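Local coordinates for protein phospho-2-dehydro-3-deoxyheptonate aldolase (Francisella tularensis, PDB 3TQK) that probably catalyses the stereospecific condensation of phosphoenolpyruvate with D-erythrose 4-phosphate to DAHP, the first step of chorismate biosynthesis, at residues 162-167 / 191-196; 182-187 / 229-234; 78-83 / 333-338; 49-54 / 339-344. One frame throughout, in Å; residues are numbered along the deposited sequence.

Contact 1: residues 162-167 / 191-196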
loop_
_atom_site.group_PDB
_atom_site.type_symbol
_atom_site.label_atom_id
_atom_site.label_comp_id
_atom_site.label_asym_id
_atom_site.label_seq_id
_atom_site.Cartn_x
_atom_site.Cartn_y
_atom_site.Cartn_z
ATOM N N ARG A 162 -7.319 -1.609 -1.475
ATOM C CA ARG A 162 -6.546 -1.158 -0.341
ATOM C C ARG A 162 -5.124 -0.703 -0.689
ATOM O O ARG A 162 -4.477 -0.049 0.145
ATOM C CB ARG A 162 -6.515 -2.254 0.728
ATOM C CG ARG A 162 -7.825 -2.336 1.495
ATOM C CD ARG A 162 -7.855 -3.428 2.527
ATOM N NE ARG A 162 -6.690 -3.406 3.422
ATOM C CZ ARG A 162 -6.616 -4.061 4.581
ATOM N NH1 ARG A 162 -7.648 -4.780 5.020
ATOM N NH2 ARG A 162 -5.509 -3.981 5.322
ATOM N N THR A 163 -4.650 -1.040 -1.897
ATOM C CA THR A 163 -3.297 -0.689 -2.327
ATOM C C THR A 163 -3.269 0.181 -3.597
ATOM O O THR A 163 -2.208 0.380 -4.186
ATOM C CB THR A 163 -2.446 -1.950 -2.526
ATOM O OG1 THR A 163 -3.190 -2.916 -3.262
ATOM C CG2 THR A 163 -2.062 -2.550 -1.180
ATOM N N VAL A 164 -4.424 0.743 -3.968
ATOM C CA VAL A 164 -4.562 1.499 -5.206
ATOM C C VAL A 164 -3.802 2.831 -5.156
ATOM O O VAL A 164 -3.362 3.327 -6.189
ATOM C CB VAL A 164 -6.063 1.757 -5.565
ATOM C CG1 VAL A 164 -6.699 2.722 -4.588
ATOM C CG2 VAL A 164 -6.185 2.291 -7.002
ATOM N N GLU A 165 -3.653 3.395 -3.957
ATOM C CA GLU A 165 -2.843 4.589 -3.756
ATOM C C GLU A 165 -1.396 4.252 -3.407
ATOM O O GLU A 165 -0.611 5.148 -3.114
ATOM C CB GLU A 165 -3.415 5.441 -2.642
ATOM C CG GLU A 165 -4.704 6.164 -2.965
ATOM C CD GLU A 165 -5.163 7.002 -1.794
ATOM O OE1 GLU A 165 -5.708 6.405 -0.841
ATOM O OE2 GLU A 165 -4.968 8.237 -1.817
ATOM N N SER A 166 -1.038 2.979 -3.415
ATOM C CA SER A 166 0.280 2.568 -2.942
ATOM C C SER A 166 1.308 2.684 -4.059
ATOM O O SER A 166 1.173 2.070 -5.103
ATOM C CB SER A 166 0.232 1.125 -2.450
ATOM O OG SER A 166 1.508 0.644 -2.122
ATOM N N GLN A 167 2.354 3.452 -3.804
ATOM C CA GLN A 167 3.349 3.762 -4.816
ATOM C C GLN A 167 4.051 2.512 -5.370
ATOM O O GLN A 167 4.235 2.390 -6.593
ATOM C CB GLN A 167 4.364 4.752 -4.250
ATOM C CG GLN A 167 5.454 5.196 -5.237
ATOM C CD GLN A 167 4.918 5.843 -6.507
ATOM O OE1 GLN A 167 5.505 5.683 -7.580
ATOM N NE2 GLN A 167 3.811 6.568 -6.397
ATOM N N GLN A 191 -11.094 8.283 -8.960
ATOM C CA GLN A 191 -9.987 9.102 -9.447
ATOM C C GLN A 191 -8.644 8.470 -9.104
ATOM O O GLN A 191 -7.753 8.417 -9.955
ATOM C CB GLN A 191 -10.058 10.536 -8.903
ATOM C CG GLN A 191 -8.999 11.479 -9.484
ATOM C CD GLN A 191 -9.132 11.652 -10.992
ATOM O OE1 GLN A 191 -10.147 12.145 -11.481
ATOM N NE2 GLN A 191 -8.109 11.241 -11.733
ATOM N N VAL A 192 -8.501 7.982 -7.868
ATOM C CA VAL A 192 -7.257 7.344 -7.459
ATOM C C VAL A 192 -6.925 6.123 -8.301
ATOM O O VAL A 192 -5.755 5.857 -8.539
ATOM C CB VAL A 192 -7.229 6.997 -5.951
ATOM C CG1 VAL A 192 -7.321 8.279 -5.139
ATOM C CG2 VAL A 192 -8.341 6.027 -5.568
ATOM N N ALA A 193 -7.929 5.380 -8.763
ATOM C CA ALA A 193 -7.664 4.222 -9.633
ATOM C C ALA A 193 -7.220 4.677 -11.016
ATOM O O ALA A 193 -6.341 4.054 -11.610
ATOM C CB ALA A 193 -8.887 3.310 -9.744
ATOM N N VAL A 194 -7.825 5.762 -11.517
ATOM C CA VAL A 194 -7.402 6.379 -12.774
ATOM C C VAL A 194 -5.963 6.875 -12.644
ATOM O O VAL A 194 -5.123 6.600 -13.512
ATOM C CB VAL A 194 -8.355 7.529 -13.209
ATOM C CG1 VAL A 194 -7.729 8.396 -14.328
ATOM C CG2 VAL A 194 -9.726 6.954 -13.641
ATOM N N ASP A 195 -5.663 7.552 -11.539
ATOM C CA ASP A 195 -4.284 7.971 -11.265
ATOM C C ASP A 195 -3.334 6.768 -11.284
ATOM O O ASP A 195 -2.209 6.858 -11.773
ATOM C CB ASP A 195 -4.145 8.664 -9.901
ATOM C CG ASP A 195 -5.044 9.872 -9.740
ATOM O OD1 ASP A 195 -5.462 10.483 -10.750
ATOM O OD2 ASP A 195 -5.337 10.211 -8.568
ATOM N N ALA A 196 -3.779 5.638 -10.752
ATOM C CA ALA A 196 -2.891 4.496 -10.614
ATOM C C ALA A 196 -2.609 3.902 -11.983
ATOM O O ALA A 196 -1.470 3.516 -12.280
ATOM C CB ALA A 196 -3.485 3.443 -9.681
#

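Contact 2: residues 182-187 / 229-234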
loop_
_atom_site.group_PDB
_atom_site.type_symbol
_atom_site.label_atom_id
_atom_site.label_comp_id
_atom_site.label_asym_id
_atom_site.label_seq_id
_atom_site.Cartn_x
_atom_site.Cartn_y
_atom_site.Cartn_z
ATOM N N PHE A 182 -6.967 -2.017 -11.736
ATOM C CA PHE A 182 -6.809 -1.337 -10.453
ATOM C C PHE A 182 -8.181 -1.024 -9.885
ATOM O O PHE A 182 -8.969 -0.290 -10.494
ATOM C CB PHE A 182 -6.076 -0.005 -10.629
ATOM C CG PHE A 182 -4.639 -0.134 -11.061
ATOM C CD1 PHE A 182 -4.316 -0.441 -12.370
ATOM C CD2 PHE A 182 -3.607 0.091 -10.165
ATOM C CE1 PHE A 182 -2.981 -0.540 -12.778
ATOM C CE2 PHE A 182 -2.264 0.002 -10.580
ATOM C CZ PHE A 182 -1.963 -0.311 -11.879
ATOM N N LYS A 183 -8.457 -1.545 -8.699
ATOM C CA LYS A 183 -9.745 -1.335 -8.056
ATOM C C LYS A 183 -9.876 0.094 -7.535
ATOM O O LYS A 183 -8.890 0.697 -7.120
ATOM C CB LYS A 183 -9.936 -2.356 -6.932
ATOM C CG LYS A 183 -10.125 -3.778 -7.467
ATOM C CD LYS A 183 -10.800 -4.712 -6.480
ATOM C CE LYS A 183 -11.824 -5.608 -7.181
ATOM N NZ LYS A 183 -12.618 -6.424 -6.214
ATOM N N ASN A 184 -11.079 0.654 -7.576
ATOM C CA ASN A 184 -11.291 1.950 -6.953
ATOM C C ASN A 184 -11.121 1.802 -5.450
ATOM O O ASN A 184 -11.040 0.685 -4.940
ATOM C CB ASN A 184 -12.627 2.574 -7.349
ATOM C CG ASN A 184 -13.826 1.854 -6.776
ATOM O OD1 ASN A 184 -14.101 1.936 -5.578
ATOM N ND2 ASN A 184 -14.584 1.200 -7.642
ATOM N N ALA A 185 -11.002 2.923 -4.757
ATOM C CA ALA A 185 -10.699 2.916 -3.329
ATOM C C ALA A 185 -11.856 2.371 -2.483
ATOM O O ALA A 185 -13.014 2.388 -2.912
ATOM C CB ALA A 185 -10.317 4.329 -2.871
ATOM N N THR A 186 -11.542 1.921 -1.264
ATOM C CA THR A 186 -12.566 1.350 -0.383
ATOM C C THR A 186 -13.689 2.352 -0.086
ATOM O O THR A 186 -14.829 1.954 0.133
ATOM C CB THR A 186 -11.968 0.796 0.931
ATOM O OG1 THR A 186 -11.364 1.854 1.684
ATOM C CG2 THR A 186 -10.926 -0.290 0.647
ATOM N N ASN A 187 -13.366 3.647 -0.105
ATOM C CA ASN A 187 -14.363 4.721 0.075
ATOM C C ASN A 187 -15.236 4.994 -1.159
ATOM O O ASN A 187 -16.237 5.706 -1.070
ATOM C CB ASN A 187 -13.670 6.029 0.486
ATOM C CG ASN A 187 -12.655 6.491 -0.540
ATOM O OD1 ASN A 187 -12.970 6.630 -1.712
ATOM N ND2 ASN A 187 -11.417 6.660 -0.116
ATOM N N ILE A 229 -11.077 -1.078 -12.335
ATOM C CA ILE A 229 -12.124 -2.002 -11.925
ATOM C C ILE A 229 -13.041 -1.241 -10.993
ATOM O O ILE A 229 -12.575 -0.699 -9.996
ATOM C CB ILE A 229 -11.567 -3.205 -11.140
ATOM C CG1 ILE A 229 -10.519 -3.955 -11.962
ATOM C CG2 ILE A 229 -12.719 -4.144 -10.706
ATOM C CD1 ILE A 229 -9.623 -4.849 -11.137
ATOM N N LEU A 230 -14.333 -1.207 -11.302
ATOM C CA LEU A 230 -15.327 -0.565 -10.432
ATOM C C LEU A 230 -15.926 -1.629 -9.507
ATOM O O LEU A 230 -16.426 -2.640 -9.974
ATOM C CB LEU A 230 -16.420 0.114 -11.256
ATOM C CG LEU A 230 -15.990 1.259 -12.188
ATOM C CD1 LEU A 230 -17.144 1.676 -13.099
ATOM C CD2 LEU A 230 -15.456 2.454 -11.398
ATOM N N ARG A 231 -15.885 -1.385 -8.201
ATOM C CA ARG A 231 -16.230 -2.401 -7.198
ATOM C C ARG A 231 -16.954 -1.844 -5.978
ATOM O O ARG A 231 -16.950 -2.467 -4.921
ATOM C CB ARG A 231 -14.962 -3.154 -6.744
ATOM C CG ARG A 231 -13.785 -2.269 -6.363
ATOM C CD ARG A 231 -13.912 -1.599 -4.992
ATOM N NE ARG A 231 -13.824 -2.561 -3.892
ATOM C CZ ARG A 231 -14.188 -2.321 -2.636
ATOM N NH1 ARG A 231 -14.690 -1.147 -2.277
ATOM N NH2 ARG A 231 -14.047 -3.274 -1.725
ATOM N N GLY A 232 -17.571 -0.683 -6.120
ATOM C CA GLY A 232 -18.305 -0.071 -5.019
ATOM C C GLY A 232 -17.420 0.491 -3.924
ATOM O O GLY A 232 -16.235 0.753 -4.137
ATOM N N GLY A 233 -18.006 0.676 -2.745
ATOM C CA GLY A 233 -17.304 1.274 -1.603
ATOM C C GLY A 233 -18.259 2.092 -0.759
ATOM O O GLY A 233 -19.460 2.044 -0.981
ATOM N N ALA A 234 -17.730 2.856 0.195
ATOM C CA ALA A 234 -18.566 3.626 1.136
ATOM C C ALA A 234 -19.520 4.600 0.434
ATOM O O ALA A 234 -20.598 4.875 0.950
ATOM C CB ALA A 234 -17.694 4.369 2.139
HETATM O O HOH W 1 -12.791 -5.514 -3.515
#

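Contact 3: residues 78-83 / 333-338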
loop_
_atom_site.group_PDB
_atom_site.type_symbol
_atom_site.label_atom_id
_atom_site.label_comp_id
_atom_site.label_asym_id
_atom_site.label_seq_id
_atom_site.Cartn_x
_atom_site.Cartn_y
_atom_site.Cartn_z
ATOM N N LYS A 78 -15.890 -23.480 -24.655
ATOM C CA LYS A 78 -16.282 -23.688 -26.055
ATOM C C LYS A 78 -17.703 -23.234 -26.400
ATOM O O LYS A 78 -17.984 -22.940 -27.561
ATOM C CB LYS A 78 -16.096 -25.151 -26.494
ATOM C CG LYS A 78 -17.010 -26.176 -25.813
ATOM C CD LYS A 78 -17.038 -27.507 -26.602
ATOM C CE LYS A 78 -16.806 -28.716 -25.688
ATOM N NZ LYS A 78 -15.458 -28.644 -25.031
ATOM N N LYS A 79 -18.599 -23.197 -25.415
ATOM C CA LYS A 79 -19.953 -22.682 -25.634
ATOM C C LYS A 79 -19.949 -21.165 -25.878
ATOM O O LYS A 79 -20.762 -20.664 -26.653
ATOM C CB LYS A 79 -20.880 -23.020 -24.446
ATOM C CG LYS A 79 -21.525 -24.430 -24.510
ATOM C CD LYS A 79 -21.976 -24.950 -23.126
ATOM C CE LYS A 79 -23.155 -24.149 -22.553
ATOM N NZ LYS A 79 -23.464 -24.529 -21.132
ATOM N N PHE A 80 -19.021 -20.451 -25.245
ATOM C CA PHE A 80 -19.112 -18.996 -25.122
ATOM C C PHE A 80 -17.972 -18.192 -25.740
ATOM O O PHE A 80 -18.010 -16.965 -25.707
ATOM C CB PHE A 80 -19.198 -18.621 -23.639
ATOM C CG PHE A 80 -20.427 -19.126 -22.960
ATOM C CD1 PHE A 80 -21.675 -18.648 -23.323
ATOM C CD2 PHE A 80 -20.339 -20.073 -21.949
ATOM C CE1 PHE A 80 -22.818 -19.114 -22.704
ATOM C CE2 PHE A 80 -21.470 -20.536 -21.319
ATOM C CZ PHE A 80 -22.717 -20.058 -21.693
ATOM N N HIS A 81 -16.983 -18.870 -26.310
ATOM C CA HIS A 81 -15.695 -18.242 -26.623
ATOM C C HIS A 81 -15.748 -17.201 -27.762
ATOM O O HIS A 81 -14.846 -16.366 -27.881
ATOM C CB HIS A 81 -14.645 -19.312 -26.938
ATOM C CG HIS A 81 -14.805 -19.922 -28.290
ATOM N ND1 HIS A 81 -15.629 -21.001 -28.526
ATOM C CD2 HIS A 81 -14.268 -19.587 -29.487
ATOM C CE1 HIS A 81 -15.585 -21.312 -29.810
ATOM N NE2 HIS A 81 -14.763 -20.473 -30.415
ATOM N N LYS A 82 -16.778 -17.265 -28.599
ATOM C CA LYS A 82 -16.977 -16.243 -29.626
ATOM C C LYS A 82 -17.435 -14.910 -29.018
ATOM O O LYS A 82 -17.228 -13.850 -29.621
ATOM C CB LYS A 82 -17.987 -16.702 -30.681
ATOM C CG LYS A 82 -17.536 -17.942 -31.448
ATOM C CD LYS A 82 -18.534 -18.339 -32.533
ATOM C CE LYS A 82 -18.737 -19.855 -32.595
ATOM N NZ LYS A 82 -19.793 -20.244 -33.597
ATOM N N ASP A 83 -18.038 -14.980 -27.824
ATOM C CA ASP A 83 -18.646 -13.823 -27.156
ATOM C C ASP A 83 -17.931 -13.363 -25.895
ATOM O O ASP A 83 -18.021 -12.203 -25.523
ATOM C CB ASP A 83 -20.092 -14.164 -26.802
ATOM C CG ASP A 83 -20.912 -14.492 -28.020
ATOM O OD1 ASP A 83 -20.741 -13.769 -29.020
ATOM O OD2 ASP A 83 -21.717 -15.452 -27.990
HETATM N N MSE A 333 -25.262 -16.666 -15.773
HETATM C CA MSE A 333 -24.636 -15.369 -15.895
HETATM C C MSE A 333 -23.816 -15.291 -17.190
HETATM O O MSE A 333 -23.834 -14.270 -17.863
HETATM C CB MSE A 333 -23.791 -15.081 -14.654
HETATM C CG MSE A 333 -24.650 -14.920 -13.407
HETATM SE SE MSE A 333 -23.671 -14.889 -11.740
HETATM C CE MSE A 333 -23.222 -12.985 -11.728
ATOM N N LEU A 334 -23.137 -16.376 -17.551
ATOM C CA LEU A 334 -22.418 -16.431 -18.822
ATOM C C LEU A 334 -23.407 -16.320 -19.993
ATOM O O LEU A 334 -23.174 -15.563 -20.938
ATOM C CB LEU A 334 -21.571 -17.702 -18.927
ATOM C CG LEU A 334 -20.414 -17.862 -17.926
ATOM C CD1 LEU A 334 -19.850 -19.273 -17.988
ATOM C CD2 LEU A 334 -19.299 -16.842 -18.154
ATOM N N GLU A 335 -24.522 -17.046 -19.911
ATOM C CA GLU A 335 -25.581 -16.938 -20.918
ATOM C C GLU A 335 -26.002 -15.477 -21.085
ATOM O O GLU A 335 -26.096 -14.977 -22.205
ATOM C CB GLU A 335 -26.802 -17.799 -20.548
ATOM C CG GLU A 335 -26.594 -19.316 -20.681
ATOM C CD GLU A 335 -27.728 -20.141 -20.053
ATOM O OE1 GLU A 335 -28.823 -19.583 -19.801
ATOM O OE2 GLU A 335 -27.527 -21.355 -19.808
HETATM N N MSE A 336 -26.243 -14.798 -19.966
HETATM C CA MSE A 336 -26.657 -13.400 -19.997
HETATM C C MSE A 336 -25.623 -12.510 -20.672
HETATM O O MSE A 336 -25.986 -11.623 -21.440
HETATM C CB MSE A 336 -26.904 -12.878 -18.586
HETATM C CG MSE A 336 -28.154 -13.418 -17.936
HETATM SE SE MSE A 336 -28.085 -13.129 -16.016
HETATM C CE MSE A 336 -28.349 -11.194 -16.000
ATOM N N LEU A 337 -24.348 -12.735 -20.360
ATOM C CA LEU A 337 -23.263 -11.929 -20.928
ATOM C C LEU A 337 -23.084 -12.174 -22.431
ATOM O O LEU A 337 -22.846 -11.231 -23.194
ATOM C CB LEU A 337 -21.946 -12.180 -20.192
ATOM C CG LEU A 337 -21.852 -11.467 -18.841
ATOM C CD1 LEU A 337 -20.860 -12.148 -17.943
ATOM C CD2 LEU A 337 -21.479 -10.000 -19.027
ATOM N N ALA A 338 -23.205 -13.436 -22.841
ATOM C CA ALA A 338 -23.057 -13.808 -24.236
ATOM C C ALA A 338 -24.194 -13.212 -25.062
ATOM O O ALA A 338 -23.975 -12.797 -26.197
ATOM C CB ALA A 338 -23.005 -15.331 -24.389
HETATM O O HOH W 2 -25.699 -22.630 -21.338
#

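Contact 4: residues 49-54 / 339-344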
loop_
_atom_site.group_PDB
_atom_site.type_symbol
_atom_site.label_atom_id
_atom_site.label_comp_id
_atom_site.label_asym_id
_atom_site.label_seq_id
_atom_site.Cartn_x
_atom_site.Cartn_y
_atom_site.Cartn_z
ATOM N N ASP A 49 -14.654 -6.897 -29.205
ATOM C CA ASP A 49 -15.867 -6.497 -28.485
ATOM C C ASP A 49 -16.505 -7.647 -27.692
ATOM O O ASP A 49 -17.597 -7.506 -27.129
ATOM C CB ASP A 49 -16.883 -5.813 -29.424
ATOM C CG ASP A 49 -17.202 -6.623 -30.650
ATOM O OD1 ASP A 49 -16.759 -7.794 -30.720
ATOM O OD2 ASP A 49 -17.910 -6.077 -31.548
ATOM N N ARG A 50 -15.816 -8.779 -27.654
ATOM C CA ARG A 50 -16.050 -9.772 -26.612
ATOM C C ARG A 50 -15.881 -9.122 -25.243
ATOM O O ARG A 50 -15.198 -8.106 -25.113
ATOM C CB ARG A 50 -15.070 -10.934 -26.736
ATOM C CG ARG A 50 -15.345 -11.836 -27.922
ATOM C CD ARG A 50 -14.582 -13.139 -27.810
ATOM N NE ARG A 50 -13.167 -12.905 -27.566
ATOM C CZ ARG A 50 -12.299 -13.839 -27.202
ATOM N NH1 ARG A 50 -12.687 -15.106 -27.039
ATOM N NH2 ARG A 50 -11.025 -13.500 -27.001
ATOM N N VAL A 51 -16.527 -9.697 -24.237
ATOM C CA VAL A 51 -16.418 -9.206 -22.873
ATOM C C VAL A 51 -15.560 -10.204 -22.084
ATOM O O VAL A 51 -15.692 -11.400 -22.273
ATOM C CB VAL A 51 -17.814 -9.016 -22.265
ATOM C CG1 VAL A 51 -17.758 -8.942 -20.755
ATOM C CG2 VAL A 51 -18.453 -7.746 -22.826
ATOM N N ALA A 52 -14.641 -9.707 -21.258
ATOM C CA ALA A 52 -13.779 -10.558 -20.430
ATOM C C ALA A 52 -14.501 -10.867 -19.129
ATOM O O ALA A 52 -15.139 -9.981 -18.554
ATOM C CB ALA A 52 -12.469 -9.862 -20.121
ATOM N N VAL A 53 -14.409 -12.113 -18.670
ATOM C CA VAL A 53 -15.083 -12.529 -17.447
ATOM C C VAL A 53 -14.084 -13.227 -16.552
ATOM O O VAL A 53 -13.570 -14.301 -16.898
ATOM C CB VAL A 53 -16.278 -13.463 -17.736
ATOM C CG1 VAL A 53 -16.921 -13.930 -16.445
ATOM C CG2 VAL A 53 -17.311 -12.749 -18.614
ATOM N N VAL A 54 -13.788 -12.580 -15.426
ATOM C CA VAL A 54 -12.879 -13.097 -14.417
ATOM C C VAL A 54 -13.755 -13.709 -13.348
ATOM O O VAL A 54 -14.413 -13.000 -12.590
ATOM C CB VAL A 54 -12.013 -11.993 -13.805
ATOM C CG1 VAL A 54 -11.160 -12.554 -12.636
ATOM C CG2 VAL A 54 -11.143 -11.354 -14.876
ATOM N N GLU A 339 -25.399 -13.154 -24.492
ATOM C CA GLU A 339 -26.517 -12.512 -25.177
ATOM C C GLU A 339 -26.264 -11.015 -25.311
ATOM O O GLU A 339 -26.496 -10.441 -26.371
ATOM C CB GLU A 339 -27.847 -12.739 -24.453
ATOM C CG GLU A 339 -29.046 -12.460 -25.365
ATOM C CD GLU A 339 -30.396 -12.466 -24.655
ATOM O OE1 GLU A 339 -30.453 -12.352 -23.406
ATOM O OE2 GLU A 339 -31.417 -12.582 -25.366
ATOM N N ALA A 340 -25.807 -10.394 -24.226
ATOM C CA ALA A 340 -25.452 -8.980 -24.229
ATOM C C ALA A 340 -24.504 -8.639 -25.374
ATOM O O ALA A 340 -24.699 -7.636 -26.056
ATOM C CB ALA A 340 -24.819 -8.588 -22.900
ATOM N N VAL A 341 -23.481 -9.467 -25.574
ATOM C CA VAL A 341 -22.506 -9.249 -26.638
ATOM C C VAL A 341 -23.146 -9.454 -28.014
ATOM O O VAL A 341 -22.925 -8.654 -28.929
ATOM C CB VAL A 341 -21.270 -10.160 -26.483
ATOM C CG1 VAL A 341 -20.357 -10.069 -27.716
ATOM C CG2 VAL A 341 -20.496 -9.788 -25.226
ATOM N N GLN A 342 -23.956 -10.496 -28.163
ATOM C CA GLN A 342 -24.609 -10.745 -29.456
ATOM C C GLN A 342 -25.447 -9.534 -29.909
ATOM O O GLN A 342 -25.391 -9.136 -31.075
ATOM C CB GLN A 342 -25.449 -12.023 -29.411
ATOM C CG GLN A 342 -24.596 -13.288 -29.304
ATOM C CD GLN A 342 -25.349 -14.479 -28.739
ATOM O OE1 GLN A 342 -26.570 -14.523 -28.774
ATOM N NE2 GLN A 342 -24.617 -15.453 -28.221
ATOM N N VAL A 343 -26.182 -8.933 -28.975
ATOM C CA VAL A 343 -26.997 -7.760 -29.271
ATOM C C VAL A 343 -26.124 -6.528 -29.499
ATOM O O VAL A 343 -26.454 -5.650 -30.304
ATOM C CB VAL A 343 -28.015 -7.493 -28.144
ATOM C CG1 VAL A 343 -28.722 -6.154 -28.342
ATOM C CG2 VAL A 343 -29.040 -8.623 -28.080
ATOM N N ARG A 344 -25.001 -6.466 -28.794
ATOM C CA ARG A 344 -24.051 -5.391 -29.003
ATOM C C ARG A 344 -23.620 -5.342 -30.470
ATOM O O ARG A 344 -23.530 -4.263 -31.045
ATOM C CB ARG A 344 -22.831 -5.559 -28.098
ATOM C CG ARG A 344 -21.832 -4.453 -28.216
ATOM C CD ARG A 344 -20.560 -4.795 -27.496
ATOM N NE ARG A 344 -20.472 -4.177 -26.181
ATOM C CZ ARG A 344 -19.453 -4.341 -25.350
ATOM N NH1 ARG A 344 -18.435 -5.127 -25.677
ATOM N NH2 ARG A 344 -19.454 -3.715 -24.173
HETATM O O HOH W 3 -15.970 -5.573 -24.498
#

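Contact 1: residues 162-167 / 191-196
V164 is directed toward residues 191-196 of helix 191-200 and meets V192 at about a right angle, so that each valine offers one methyl to the other. CG1 of V164 touches CG2 of V192 at 3.8 Å. Both of these methyls hold the crowded position between their own backbone N and carbonyl carbon, which leaves the second methyl of each valine for another neighbour. On V164 that second methyl, CG2, lies anti to the backbone N (chi1 69° for CG1) and rests on the helix backbone, 3.6 Å from CA of A193. It also lies between the methyls of A193 and A196, with V164 CG2 4.0 Å from each CB. A196 comes closest to the loop through its CB, 3.5 Å from the carbonyl O of V164; that oxygen is taken by NE of R170 from the helix 167-173.

E165 passes V192 obliquely. Its CG is 4.0 Å from CB of V192, and the chain beyond CG is extended, carrying the carboxylate past the valine so that OE2 reaches OG1 of T186 of the second subunit in a hydrogen bond. The aliphatic part of E165 thus packs within the subunit while its charged end serves the dimer interface. The loop holds its shape by a type I turn from T163 to S166, with S166 N bonded to T163 O. Here the loop after strand 156-159 packs on helix 191-200, a loop-on-helix contact in the outer layer of the TIM barrel, beside the second subunit.

Contact 2: residues 182-187 / 229-234
R231 starts with CG in the crowded position between its backbone N and carbonyl carbon (chi1 49°) and bends again at chi2 and chi3, bringing its guanidinium beside 184-186. K183 has CG anti to its carbonyl carbon and a bend at chi3 (139°), and the two side chains cross at about a right angle, with K183 CD 3.9 Å from R231 CG. Like charges therefore lie near each other. Water 1, in the guanidinium plane at its edge, accepts from both K183 NZ and R231 NH2; K183 NZ also forms a salt bridge with D263, which probably eases the repulsion. R231 NH1 also donates to G232 O at 3.1 Å, from above the carbonyl plane.

The backbones run parallel. I229 N gives F182 O a nearly straight bond of 2.9 Å, and N184 N returns one of 3.2 Å to I229 O, almost along the C=O axis. Further on, A234 N meets T186 O at 3.0 Å, on a lone pair. G233 CA packs 3.1 Å from T186 O, at a positive phi. These are the C-terminal ends of neighbouring TIM-barrel strands, with the K183 side chain about 4 Å from that of the manganese ligand H266, beside the metal site.

Contact 3: residues 78-83 / 333-338
Apolar packing centres on the ring of F80, which lies against residues 333-338 of helix 327-344. CB of L334 stands over one ring face in a CH-pi contact, 3.9 Å from the centroid and 19° off the normal, while CB of K79 covers the opposite face. F80 and L334 cross at about a right angle, and CD1 of L334 follows along the same side of the ring, near CE2. One turn on, CB of A338 approaches F80 CD1 at 3.7 Å. D83 packs on the same alanine, its CB 3.9 Å from A338 CA and its OD2 3.8 Å from A338 CB.

Polar links skirt this packing. Water 2 accepts from K79 NZ at 2.9 Å and donates to E335 OE2 at 2.7 Å, bridging opposite charges that do not touch directly. D83 uses its carboxylate beyond the two segments: OD1 forms a salt bridge with R345 and OD2 takes a hydrogen bond from Q342.

The contact joins the end of helix 63-80, and the turn leading to strand 84-89, to helix 327-344. L334 reaches inward onto I84 and V53 of the barrel strands, and helix 276-289 packs against this helix through the selenomethionines M333 and M336.

Contact 4: residues 49-54 / 339-344
The segment 49-54 enters strand 51-56, the first of the eight parallel strands in this TIM barrel, and the helical residues 339-344 belong to the last helix on the barrel's outside. The backbones keep well apart: the nearest CA atoms, those of R50 and V341, are 6.5 Å from each other, so side chains bridge the gap. Within the helix, V343 N and R344 N bond to the carbonyls of E339 and A340, four residues back. V341 and R344, three residues apart, point toward the strand segment.

V51 and V341 cross obliquely and meet by their CG2 methyls at 3.8 Å. In both valines CG2 is anti to the carbonyl carbon, with CG1 anti to the backbone N. CG1 of V341 turns instead to the carbonyl O of D49, also 3.8 Å away. V51 further packs on I287 of helix 276-289.

R344 leaves the helix with CG anti to its backbone N (chi1 -178°) and bends at chi3 (-100°), bringing its guanidinium to the start of the strand; the side chains of R344 and V51 cross at about a right angle. Its other nitrogens are held by main-chain carbonyls: NE by I287 and NH2 by I293. D49 OD1 is salt-bridged to R345; R50 NH1 donates to H81 O, while NE and NH2 pair with D48 and E39. NH1 of R344 donates to D49 O at 2.9 Å in a bent bond (N-H...O 131°), with NH1 above the carbonyl plane, and also to water 3, 2.8 Å away, which donates to R50 O.

How the contacts relate
From the N terminus, the chain first passes 49-54 at the opening barrel strand and then 78-83 at the end of the next helix. Both wait for the final helix, 327-344: contact 3 closes a loop of 249 intervening residues and is nested within the longer one closed by contact 4. Their centres are 7 Å apart, and R50 and Q342 of contact 4 both reach into 78-83. Inside both loops lie contacts 1 and 2, whose segments alternate along the chain and so cross. Contact 1 packs the loop after strand 156-159 on helix 191-200, contact 2 pairs adjacent barrel strands 179-183 and 226-230, and they touch where A196 packs on F182. Contacts 1 and 2 alone reach the second subunit.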